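Local coordinates for protein 2-oxoglutarate dehydrogenase E3 component (Thermus thermophilus, PDB 2YQU) that probably reoxidises the dihydrolipoyl groups of 2-oxoacid dehydrogenase complexes, passing electrons through a bound FAD to NAD+ as a dimeric flavoprotein disulfide reductase, at residues 111-116 with 269-274; 359-364 with 389-394; 169-174 with 254-259; 15-20 with 97-102. All coordinates share one frame; numbering follows the deposited sequence.

Interaction 1: residues 111-116 with 269-274; sequences ARFLSE and LSLENA. With FAD (flavin-adenine dinucleotide), chain D.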
# COMPACT_ATOMS: atom_id res chain seq x y z
N ALA A 111 -31.08 -24.40 -0.08
CA ALA A 111 -30.77 -25.62 0.65
C ALA A 111 -31.48 -25.64 1.99
O ALA A 111 -31.46 -24.66 2.72
CB ALA A 111 -29.27 -25.74 0.86
N ARG A 112 -32.08 -26.79 2.31
CA ARG A 112 -32.78 -27.01 3.56
C ARG A 112 -32.43 -28.40 4.09
O ARG A 112 -32.58 -29.38 3.37
CB ARG A 112 -34.29 -26.90 3.34
CG ARG A 112 -35.13 -26.91 4.60
CD ARG A 112 -36.62 -26.94 4.31
NE ARG A 112 -37.10 -28.31 4.16
CZ ARG A 112 -38.35 -28.66 3.91
NH1 ARG A 112 -39.30 -27.73 3.76
NH2 ARG A 112 -38.65 -29.94 3.81
N PHE A 113 -31.99 -28.49 5.34
CA PHE A 113 -31.64 -29.77 5.95
C PHE A 113 -32.86 -30.70 6.06
O PHE A 113 -33.93 -30.29 6.49
CB PHE A 113 -31.05 -29.58 7.35
CG PHE A 113 -29.61 -29.12 7.36
CD1 PHE A 113 -29.29 -27.81 7.65
CD2 PHE A 113 -28.58 -30.02 7.10
CE1 PHE A 113 -27.97 -27.39 7.66
CE2 PHE A 113 -27.26 -29.61 7.11
CZ PHE A 113 -26.96 -28.30 7.40
N LEU A 114 -32.66 -31.95 5.65
CA LEU A 114 -33.63 -33.03 5.84
C LEU A 114 -33.18 -33.92 6.99
O LEU A 114 -34.01 -34.41 7.76
CB LEU A 114 -33.74 -33.85 4.55
CG LEU A 114 -34.79 -33.48 3.50
CD1 LEU A 114 -35.25 -32.02 3.54
CD2 LEU A 114 -34.28 -33.84 2.11
N SER A 115 -31.87 -34.13 7.08
CA SER A 115 -31.24 -34.82 8.20
C SER A 115 -29.84 -34.25 8.39
O SER A 115 -29.48 -33.25 7.76
CB SER A 115 -31.15 -36.32 7.91
OG SER A 115 -30.21 -36.58 6.88
N GLU A 116 -29.03 -34.88 9.25
CA GLU A 116 -27.65 -34.43 9.47
C GLU A 116 -26.75 -34.66 8.24
O GLU A 116 -25.68 -34.06 8.15
CB GLU A 116 -27.04 -35.10 10.71
CG GLU A 116 -27.11 -36.61 10.74
CD GLU A 116 -26.17 -37.24 11.76
OE1 GLU A 116 -25.76 -36.55 12.72
OE2 GLU A 116 -25.84 -38.44 11.59
N LEU A 269 -33.38 -22.83 6.35
CA LEU A 269 -32.34 -23.86 6.41
C LEU A 269 -32.79 -25.10 7.19
O LEU A 269 -32.18 -26.16 7.07
CB LEU A 269 -31.07 -23.25 7.04
CG LEU A 269 -29.73 -23.96 6.89
CD1 LEU A 269 -29.39 -24.31 5.44
CD2 LEU A 269 -28.62 -23.07 7.51
N SER A 270 -33.85 -24.96 7.98
CA SER A 270 -34.32 -26.02 8.87
C SER A 270 -33.16 -26.68 9.63
O SER A 270 -32.97 -27.89 9.56
CB SER A 270 -35.11 -27.08 8.09
OG SER A 270 -36.25 -26.51 7.47
N LEU A 271 -32.38 -25.86 10.33
CA LEU A 271 -31.25 -26.33 11.13
C LEU A 271 -31.64 -27.45 12.09
O LEU A 271 -30.84 -28.35 12.35
CB LEU A 271 -30.65 -25.18 11.93
CG LEU A 271 -29.77 -24.20 11.17
CD1 LEU A 271 -29.45 -23.00 12.06
CD2 LEU A 271 -28.48 -24.87 10.69
N GLU A 272 -32.84 -27.36 12.64
CA GLU A 272 -33.38 -28.37 13.55
C GLU A 272 -33.33 -29.81 13.01
O GLU A 272 -33.13 -30.75 13.77
CB GLU A 272 -34.80 -27.99 14.01
CG GLU A 272 -35.92 -28.15 12.98
CD GLU A 272 -36.03 -27.02 11.97
OE1 GLU A 272 -36.80 -27.17 10.99
OE2 GLU A 272 -35.36 -25.99 12.13
N ASN A 273 -33.48 -29.97 11.70
CA ASN A 273 -33.40 -31.29 11.07
C ASN A 273 -31.99 -31.89 11.10
O ASN A 273 -31.83 -33.09 10.96
CB ASN A 273 -33.93 -31.25 9.64
CG ASN A 273 -35.42 -30.95 9.57
OD1 ASN A 273 -36.14 -31.03 10.57
ND2 ASN A 273 -35.90 -30.60 8.37
N ALA A 274 -30.98 -31.05 11.27
CA ALA A 274 -29.60 -31.50 11.44
C ALA A 274 -29.21 -31.66 12.90
O ALA A 274 -28.11 -32.10 13.19
CB ALA A 274 -28.66 -30.54 10.76
PA FAD D . -22.21 -14.22 2.13
O1A FAD D . -23.36 -13.41 2.58
O2A FAD D . -21.19 -13.42 1.31
O5B FAD D . -22.75 -15.49 1.31
C5B FAD D . -23.85 -16.21 1.81
C4B FAD D . -24.57 -16.79 0.61
O4B FAD D . -25.40 -17.84 1.06
C3B FAD D . -25.47 -15.78 -0.09
O3B FAD D . -25.10 -15.65 -1.45
C2B FAD D . -26.87 -16.35 0.04
O2B FAD D . -27.63 -16.16 -1.13
C1B FAD D . -26.60 -17.82 0.31
N9A FAD D . -27.59 -18.56 1.10
C8A FAD D . -28.07 -18.26 2.35
N7A FAD D . -28.92 -19.23 2.73
C5A FAD D . -28.99 -20.15 1.73
C6A FAD D . -29.70 -21.34 1.58
N6A FAD D . -30.40 -21.88 2.58
N1A FAD D . -29.53 -22.04 0.42
C2A FAD D . -28.69 -21.63 -0.58
N3A FAD D . -27.98 -20.45 -0.42
C4A FAD D . -28.15 -19.74 0.71
N1 FAD D . -16.41 -7.19 3.95
C2 FAD D . -15.06 -6.96 3.81
O2 FAD D . -14.23 -7.75 4.28
N3 FAD D . -14.62 -5.85 3.14
C4 FAD D . -15.52 -4.95 2.61
O4 FAD D . -15.08 -4.10 1.86
C4X FAD D . -16.89 -5.16 2.74
N5 FAD D . -17.81 -4.26 2.21
C5X FAD D . -19.17 -4.51 2.35
C6 FAD D . -20.08 -3.60 1.82
C7 FAD D . -21.46 -3.83 1.95
C7M FAD D . -22.42 -2.89 1.27
C8 FAD D . -21.91 -4.97 2.61
C8M FAD D . -23.35 -5.41 2.50
C9 FAD D . -21.00 -5.87 3.15
C9A FAD D . -19.62 -5.65 3.03
N10 FAD D . -18.69 -6.54 3.57
C10 FAD D . -17.34 -6.29 3.42
C1' FAD D . -19.11 -7.72 4.42
C2' FAD D . -19.07 -8.97 3.54
O2' FAD D . -19.95 -8.83 2.44
C3' FAD D . -19.38 -10.24 4.33
O3' FAD D . -18.55 -10.30 5.48
C4' FAD D . -19.12 -11.48 3.49
O4' FAD D . -19.91 -11.46 2.33
C5' FAD D . -19.38 -12.75 4.32
O5' FAD D . -19.21 -13.90 3.51
P FAD D . -20.05 -15.23 3.80
O1P FAD D . -19.60 -16.31 2.87
O2P FAD D . -20.03 -15.58 5.28
O3P FAD D . -21.59 -14.88 3.46
O HOH W 1 -27.76 -34.61 14.46
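The ring of Phe113 is the main bump of this contact, and the turn of residues 269-274 forms the hollow that takes it. The methyl CB of Ala274 sits over one face as a CH-pi contact, 3.9 Å from the Phe113 ring centroid, displaced toward the rim. Phe113 CE1 meets Leu269 CG at 3.9 Å, and Leu269 O lies at the ring's edge, near its plane; the two side chains run side by side, while CD2 of Leu271 reaches the same CE1 obliquely. Ile7, Ile133 and Ile135 of the neighbouring parallel sheet also pack on this ring. Two bonds fix the backbone of Phe113: its N donates to Leu269 O at 2.9 Å, and its O receives Asn273 ND2 at 2.7 Å, nearly straight (166°) and in the plane of the amide. Farther out, Ser270 OG nestles against Arg112 CG at 3.1 Å, and a water links Glu116 OE1 with Ala274 O. At the other end Leu269 CD1 lies against Ala111 O, which accepts FAD N6A at 3.0 Å, while Ala111 N donates to FAD N1A at 2.9 Å. This paired backbone recognition of the adenine edge belongs to the FAD-binding site of the disulfide reductase fold.

Interaction 2: residues 359-364 with 389-394; sequences QGIPYK and LAHAKT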
# COMPACT_ATOMS: atom_id res chain seq x y z
N GLN A 359 -8.14 -6.76 29.21
CA GLN A 359 -7.46 -8.03 29.46
C GLN A 359 -6.29 -7.91 30.43
O GLN A 359 -5.66 -8.91 30.77
CB GLN A 359 -6.94 -8.63 28.15
CG GLN A 359 -8.04 -9.14 27.23
CD GLN A 359 -7.50 -9.75 25.96
OE1 GLN A 359 -7.77 -10.91 25.67
NE2 GLN A 359 -6.76 -8.96 25.17
N GLY A 360 -6.00 -6.68 30.87
CA GLY A 360 -4.92 -6.42 31.81
C GLY A 360 -3.51 -6.56 31.25
O GLY A 360 -2.55 -6.68 32.02
N ILE A 361 -3.37 -6.53 29.93
CA ILE A 361 -2.06 -6.70 29.28
C ILE A 361 -1.30 -5.37 29.27
O ILE A 361 -1.83 -4.36 28.79
CB ILE A 361 -2.24 -7.24 27.84
CG1 ILE A 361 -2.92 -8.62 27.89
CG2 ILE A 361 -0.90 -7.33 27.12
CD1 ILE A 361 -3.47 -9.10 26.55
N PRO A 362 -0.08 -5.35 29.79
CA PRO A 362 0.73 -4.13 29.80
C PRO A 362 1.33 -3.89 28.42
O PRO A 362 1.86 -4.83 27.83
CB PRO A 362 1.83 -4.45 30.81
CG PRO A 362 2.01 -5.92 30.73
CD PRO A 362 0.65 -6.49 30.40
N TYR A 363 1.23 -2.66 27.92
CA TYR A 363 1.71 -2.35 26.57
C TYR A 363 2.37 -0.98 26.44
O TYR A 363 2.23 -0.10 27.30
CB TYR A 363 0.57 -2.49 25.55
CG TYR A 363 -0.57 -1.52 25.74
CD1 TYR A 363 -0.68 -0.38 24.97
CD2 TYR A 363 -1.55 -1.76 26.70
CE1 TYR A 363 -1.72 0.52 25.15
CE2 TYR A 363 -2.60 -0.87 26.89
CZ TYR A 363 -2.68 0.27 26.11
OH TYR A 363 -3.72 1.15 26.29
N LYS A 364 3.10 -0.84 25.34
CA LYS A 364 3.70 0.43 24.93
C LYS A 364 3.01 0.90 23.65
O LYS A 364 2.60 0.09 22.82
CB LYS A 364 5.20 0.27 24.67
CG LYS A 364 5.92 -0.61 25.68
CD LYS A 364 7.36 -0.88 25.29
CE LYS A 364 7.48 -2.01 24.27
NZ LYS A 364 8.89 -2.28 23.88
N LEU A 389 0.84 -1.02 18.96
CA LEU A 389 0.75 -1.42 20.36
C LEU A 389 1.64 -2.65 20.54
O LEU A 389 1.46 -3.62 19.83
CB LEU A 389 -0.69 -1.75 20.71
CG LEU A 389 -1.71 -0.66 20.34
CD1 LEU A 389 -3.10 -1.05 20.75
CD2 LEU A 389 -1.31 0.66 20.96
N ALA A 390 2.59 -2.59 21.46
CA ALA A 390 3.50 -3.72 21.69
C ALA A 390 3.54 -4.11 23.16
O ALA A 390 3.43 -3.27 24.04
CB ALA A 390 4.89 -3.37 21.21
N HIS A 391 3.73 -5.40 23.43
CA HIS A 391 3.75 -5.88 24.80
C HIS A 391 4.91 -5.22 25.55
O HIS A 391 6.03 -5.15 25.04
CB HIS A 391 3.87 -7.40 24.83
CG HIS A 391 3.48 -8.01 26.13
ND1 HIS A 391 4.31 -8.01 27.23
CD2 HIS A 391 2.33 -8.61 26.53
CE1 HIS A 391 3.70 -8.59 28.24
NE2 HIS A 391 2.50 -8.97 27.85
N ALA A 392 4.64 -4.75 26.76
CA ALA A 392 5.62 -3.99 27.55
C ALA A 392 6.86 -4.81 27.91
O ALA A 392 7.95 -4.27 28.05
CB ALA A 392 4.96 -3.45 28.81
N LYS A 393 6.69 -6.11 28.05
CA LYS A 393 7.78 -6.99 28.45
C LYS A 393 8.46 -7.68 27.27
O LYS A 393 9.68 -7.70 27.19
CB LYS A 393 7.28 -8.02 29.45
CG LYS A 393 8.39 -8.86 30.07
CD LYS A 393 7.85 -9.77 31.17
CE LYS A 393 8.97 -10.42 31.98
NZ LYS A 393 8.89 -11.91 31.88
N THR A 394 7.67 -8.26 26.35
CA THR A 394 8.22 -9.09 25.26
C THR A 394 8.46 -8.33 23.96
O THR A 394 9.11 -8.85 23.05
CB THR A 394 7.29 -10.27 24.94
OG1 THR A 394 6.02 -9.78 24.46
CG2 THR A 394 6.94 -11.08 26.20
O HOH W 2 9.67 -4.07 25.88
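The imidazole of His391 has the carbonyl O of Pro362 over the centre of one face, 3.9 Å above the plane, and CA of Lys393 in plane at its edge. Ile361 CG2 approaches obliquely, 3.5 Å from His391 CD2, the two side chains crossing at about a right angle. The second flat group, the phenol of Tyr363, has Ile361 O in plane at its edge and lies alongside Leu389, pointing the same way; its hydroxyl is hydrogen-bonded to Glu353 of helix 353-359. Both groups flank the place where strand 363-369 begins and the antiparallel strand 385-391 ends in the dimerisation domain, 363-369 being the outermost strand on that side within the chain. Lys364 and Ala390 form a hydrogen-bonded pair, Lys364 N to Ala390 O at 2.8 Å and Ala390 N to Lys364 O at 3.0 Å; Tyr363 and His391 form the adjoining non-hydrogen-bonded pair. Beyond it Ala392 N donates to Pro362 O at 3.0 Å from above the carbonyl plane, so this one oxygen both takes a bond and faces the imidazole. With CG anti to the backbone N (chi1 -162°) the His391 ring lies beside Pro362, and its ND1 accepts Lys393 N at 3.2 Å. The Lys364 chain, bent at chi3 (-82°), carries NZ to a salt bridge with Asp395 and to Trp449 O. A water joins that Lys364 NZ to Ala392 O, 2.8 Å from each.

Interaction 3: residues 169-174 with 254-259; sequences RLIVVG and DRVLVA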
# COMPACT_ATOMS: atom_id res chain seq x y z
N ARG A 169 -30.85 15.07 0.08
CA ARG A 169 -30.60 14.80 1.49
C ARG A 169 -30.63 13.28 1.72
O ARG A 169 -31.58 12.61 1.32
CB ARG A 169 -31.65 15.50 2.36
CG ARG A 169 -31.52 17.03 2.38
CD ARG A 169 -32.40 17.73 3.42
NE ARG A 169 -33.83 17.62 3.13
CZ ARG A 169 -34.81 18.02 3.95
NH1 ARG A 169 -34.54 18.54 5.14
NH2 ARG A 169 -36.07 17.87 3.59
N LEU A 170 -29.58 12.76 2.34
CA LEU A 170 -29.51 11.35 2.71
C LEU A 170 -29.27 11.26 4.21
O LEU A 170 -28.40 11.94 4.74
CB LEU A 170 -28.35 10.67 1.96
CG LEU A 170 -28.00 9.24 2.39
CD1 LEU A 170 -29.17 8.31 2.11
CD2 LEU A 170 -26.76 8.77 1.68
N ILE A 171 -30.06 10.44 4.91
CA ILE A 171 -29.79 10.13 6.30
C ILE A 171 -29.34 8.68 6.35
O ILE A 171 -29.99 7.80 5.80
CB ILE A 171 -31.04 10.33 7.19
CG1 ILE A 171 -31.43 11.81 7.22
CG2 ILE A 171 -30.78 9.83 8.61
CD1 ILE A 171 -32.81 12.06 7.79
N VAL A 172 -28.20 8.44 6.98
CA VAL A 172 -27.72 7.10 7.27
C VAL A 172 -27.99 6.79 8.75
O VAL A 172 -27.46 7.45 9.64
CB VAL A 172 -26.21 6.97 6.99
CG1 VAL A 172 -25.72 5.56 7.28
CG2 VAL A 172 -25.88 7.39 5.55
N VAL A 173 -28.83 5.80 9.01
CA VAL A 173 -29.10 5.34 10.36
C VAL A 173 -28.12 4.21 10.67
O VAL A 173 -28.24 3.11 10.14
CB VAL A 173 -30.55 4.82 10.52
CG1 VAL A 173 -30.82 4.39 11.96
CG2 VAL A 173 -31.54 5.89 10.11
N GLY A 174 -27.15 4.52 11.53
CA GLY A 174 -26.10 3.58 11.89
C GLY A 174 -24.75 4.14 11.50
O GLY A 174 -24.57 4.57 10.36
N ASP A 254 -34.56 12.70 1.37
CA ASP A 254 -35.03 12.08 0.13
C ASP A 254 -34.89 10.56 0.18
O ASP A 254 -35.70 9.82 -0.40
CB ASP A 254 -34.25 12.62 -1.06
CG ASP A 254 -34.45 14.10 -1.24
OD1 ASP A 254 -33.58 14.88 -0.77
OD2 ASP A 254 -35.44 14.57 -1.83
N ARG A 255 -33.83 10.09 0.82
CA ARG A 255 -33.60 8.67 1.05
C ARG A 255 -33.08 8.51 2.47
O ARG A 255 -32.39 9.38 3.00
CB ARG A 255 -32.56 8.10 0.07
CG ARG A 255 -32.80 8.40 -1.38
CD ARG A 255 -33.91 7.57 -2.03
NE ARG A 255 -34.15 8.01 -3.41
CZ ARG A 255 -35.15 7.58 -4.17
NH1 ARG A 255 -36.04 6.72 -3.71
NH2 ARG A 255 -35.27 8.04 -5.41
N VAL A 256 -33.41 7.38 3.09
CA VAL A 256 -32.84 7.01 4.36
C VAL A 256 -32.26 5.61 4.23
O VAL A 256 -32.95 4.69 3.82
CB VAL A 256 -33.89 7.04 5.50
CG1 VAL A 256 -33.30 6.51 6.80
CG2 VAL A 256 -34.42 8.45 5.68
N LEU A 257 -30.98 5.48 4.57
CA LEU A 257 -30.30 4.19 4.55
C LEU A 257 -30.31 3.62 5.96
O LEU A 257 -29.76 4.20 6.88
CB LEU A 257 -28.85 4.33 4.07
CG LEU A 257 -27.91 3.13 4.25
CD1 LEU A 257 -28.48 1.88 3.64
CD2 LEU A 257 -26.54 3.41 3.64
N VAL A 258 -30.94 2.46 6.12
CA VAL A 258 -30.97 1.77 7.40
C VAL A 258 -29.81 0.78 7.40
O VAL A 258 -29.86 -0.24 6.73
CB VAL A 258 -32.33 1.06 7.59
CG1 VAL A 258 -32.36 0.29 8.92
CG2 VAL A 258 -33.46 2.08 7.52
N ALA A 259 -28.75 1.12 8.14
CA ALA A 259 -27.51 0.34 8.20
C ALA A 259 -27.07 0.21 9.66
O ALA A 259 -25.99 0.65 10.03
CB ALA A 259 -26.42 1.02 7.38
O HOH W 3 -34.27 17.25 0.09
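Val173 and Val256 touch across two parallel strands, their side chains crossing obliquely with Val173 CG2 3.8 Å from Val256 CG1. They share one face of the sheet with Ile171, whose CB lies 4.2 Å from Val256 CG2, and strand 240-245 covers part of that face through Val243 and Ala241. On the opposite face stand Leu170, Val172, Arg255 and Leu257. Leu170 has CG anti to its backbone N (chi1 171°), which swings CD1 across to the neighbouring strand, 3.5 Å from Arg255 O and against Arg255 CB. Val172 CG1 meets Leu257 CD2 more loosely. Beneath these groups the backbones are joined in parallel register, the strands inclined by only 16°. Ile171 and Val173 supply both N and O: Ile171 N donates to Arg255 O, Leu257 N to Ile171 O at 2.8 Å, Val173 N to Leu257 O at 2.8 Å, and Ala259 N to Val173 O. At the opening end Asp254 turns its carboxylate back, OD1 taking Arg169 N at 2.9 Å on its anti lone pair, while Arg169 O accepts Asp254 N and, weakly, Arg255 N. A water bridges Asp254 OD1 to Arg169 NE. The far end runs into Gly174, first glycine of a GxGxxG motif predicted to bind NAD+, as in other Rossmann-type domains. Branched aliphatic groups on both faces, around polar atoms paired within the backbone, are consistent with a largely apolar core, while the Asp254-Arg169 end adds a carboxylate, a guanidinium and a bridging water.

Interaction 4: residues 15-20 with 97-102; sequences VAAIRA and FLFKKN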
# COMPACT_ATOMS: atom_id res chain seq x y z
N VAL A 15 -14.66 -20.00 -1.54
CA VAL A 15 -13.24 -20.27 -1.31
C VAL A 15 -13.03 -21.62 -0.63
O VAL A 15 -12.09 -22.36 -0.97
CB VAL A 15 -12.57 -19.14 -0.51
CG1 VAL A 15 -11.16 -19.52 -0.11
CG2 VAL A 15 -12.58 -17.87 -1.33
N ALA A 16 -13.90 -21.97 0.31
CA ALA A 16 -13.84 -23.29 0.93
C ALA A 16 -13.95 -24.37 -0.15
O ALA A 16 -13.20 -25.35 -0.13
CB ALA A 16 -14.94 -23.45 1.93
N ALA A 17 -14.87 -24.17 -1.09
CA ALA A 17 -15.12 -25.16 -2.14
C ALA A 17 -13.89 -25.37 -3.02
O ALA A 17 -13.52 -26.51 -3.27
CB ALA A 17 -16.34 -24.77 -2.99
N ILE A 18 -13.23 -24.28 -3.43
CA ILE A 18 -12.01 -24.36 -4.24
C ILE A 18 -10.89 -25.05 -3.46
O ILE A 18 -10.23 -25.93 -3.98
CB ILE A 18 -11.55 -22.95 -4.73
CG1 ILE A 18 -12.58 -22.35 -5.69
CG2 ILE A 18 -10.18 -23.04 -5.40
CD1 ILE A 18 -12.41 -20.85 -5.91
N ARG A 19 -10.68 -24.66 -2.20
CA ARG A 19 -9.67 -25.31 -1.38
C ARG A 19 -9.94 -26.80 -1.19
O ARG A 19 -9.01 -27.62 -1.26
CB ARG A 19 -9.55 -24.63 -0.02
CG ARG A 19 -8.38 -25.12 0.82
CD ARG A 19 -7.01 -24.83 0.20
NE ARG A 19 -5.95 -25.50 0.95
CZ ARG A 19 -4.91 -26.13 0.43
NH1 ARG A 19 -4.75 -26.24 -0.88
NH2 ARG A 19 -4.02 -26.68 1.24
N ALA A 20 -11.20 -27.14 -0.95
CA ALA A 20 -11.62 -28.52 -0.78
C ALA A 20 -11.29 -29.34 -2.04
O ALA A 20 -10.75 -30.45 -1.94
CB ALA A 20 -13.11 -28.60 -0.45
N PHE A 97 -15.80 -19.40 -13.42
CA PHE A 97 -14.64 -19.96 -14.10
C PHE A 97 -13.91 -20.91 -13.17
O PHE A 97 -13.58 -22.03 -13.55
CB PHE A 97 -13.70 -18.82 -14.57
CG PHE A 97 -12.52 -19.29 -15.38
CD1 PHE A 97 -12.52 -19.22 -16.76
CD2 PHE A 97 -11.38 -19.79 -14.75
CE1 PHE A 97 -11.43 -19.65 -17.51
CE2 PHE A 97 -10.28 -20.23 -15.49
CZ PHE A 97 -10.30 -20.15 -16.87
N LEU A 98 -13.67 -20.46 -11.94
CA LEU A 98 -12.89 -21.23 -10.98
C LEU A 98 -13.61 -22.48 -10.50
O LEU A 98 -12.97 -23.49 -10.19
CB LEU A 98 -12.50 -20.36 -9.79
CG LEU A 98 -11.50 -19.24 -10.09
CD1 LEU A 98 -11.53 -18.22 -8.98
CD2 LEU A 98 -10.11 -19.81 -10.28
N PHE A 99 -14.94 -22.42 -10.39
CA PHE A 99 -15.74 -23.59 -10.04
C PHE A 99 -15.60 -24.64 -11.14
O PHE A 99 -15.39 -25.81 -10.86
CB PHE A 99 -17.21 -23.23 -9.85
CG PHE A 99 -17.60 -22.91 -8.42
CD1 PHE A 99 -18.91 -23.05 -8.01
CD2 PHE A 99 -16.66 -22.44 -7.50
CE1 PHE A 99 -19.29 -22.75 -6.71
CE2 PHE A 99 -17.02 -22.14 -6.20
CZ PHE A 99 -18.34 -22.29 -5.80
N LYS A 100 -15.73 -24.21 -12.39
CA LYS A 100 -15.63 -25.14 -13.52
C LYS A 100 -14.22 -25.72 -13.59
O LYS A 100 -14.04 -26.91 -13.81
CB LYS A 100 -16.01 -24.44 -14.82
CG LYS A 100 -16.01 -25.32 -16.07
CD LYS A 100 -16.70 -24.64 -17.27
CE LYS A 100 -17.47 -25.64 -18.13
NZ LYS A 100 -17.92 -25.07 -19.44
N LYS A 101 -13.21 -24.87 -13.40
CA LYS A 101 -11.82 -25.32 -13.44
C LYS A 101 -11.53 -26.38 -12.39
O LYS A 101 -10.82 -27.35 -12.65
CB LYS A 101 -10.86 -24.14 -13.27
CG LYS A 101 -9.40 -24.57 -13.12
CD LYS A 101 -8.45 -23.47 -13.57
CE LYS A 101 -7.01 -23.87 -13.32
NZ LYS A 101 -6.62 -23.66 -11.91
N ASN A 102 -12.08 -26.19 -11.19
CA ASN A 102 -11.80 -27.05 -10.04
C ASN A 102 -12.77 -28.23 -9.91
O ASN A 102 -12.67 -29.01 -8.97
CB ASN A 102 -11.81 -26.22 -8.75
CG ASN A 102 -10.54 -25.40 -8.58
OD1 ASN A 102 -9.51 -25.94 -8.20
ND2 ASN A 102 -10.61 -24.10 -8.88
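Ile18 fills the space between the two helices, its branches dividing among three residues of segment 97-102. Its tip CD1 rests on Leu98 CB at 3.9 Å, and CG1 comes to the edge of the Phe99 ring, near its plane, 4.5 Å from CD2. The other branch, CG2, lies 3.7 Å from Asn102 ND2, on the amide group. Beside this, Ala17 CB meets Phe99 CE2 at 4.2 Å. The segments run in nearly the same direction, 23° apart, with axes 10.0 Å from each other at closest approach, a spacing bridged by side chains alone.

What sets the amide in place is its own helix: Asn102 ND2 donates to Leu98 O at 2.8 Å, with that oxygen close to the amide plane. The same Leu98 O receives Asn102 N at 3.0 Å, from the opposite face of its plane, so two bonds grip one carbonyl. With CG anti to the carbonyl carbon (chi1 -77°), the amide lies back along its own helix, within reach of Leu98 O.

Farther out, Phe99 packs on Val29 of strand 27-31 and on Tyr14, joining helix 77-102 to the FAD-binding Rossmann fold, in which helix 11-22 follows the first strand and its glycine-rich turn. Ile453 of the second subunit covers Ile18 and Leu98, bringing the dimer partner to this seam.

The interface is therefore essentially apolar: its one polar group spends an N-H within its own helix, so between these two segments the contact rests on van der Waals packing.

Overall arrangement
Interaction 4 closes first along the chain, followed by interaction 1, whose long loop encloses interaction 3; interaction 2 comes last. Interactions 1 and 4, with centres about 24 Å apart, both belong to the FAD-binding part, one beside the adenine and the other on the helix after the first glycine-rich turn. Interaction 3 lies in the separate parallel sheet of the NAD+-binding region, its centre about 38 Å from that of interaction 4 across the chain's centre. Interaction 2, at least 40 Å from the others by centres, belongs to the antiparallel sheet of the dimerisation domain. None touches another, so the four sample three parts of the subunit: FAD-binding, NAD+-binding and dimerisation.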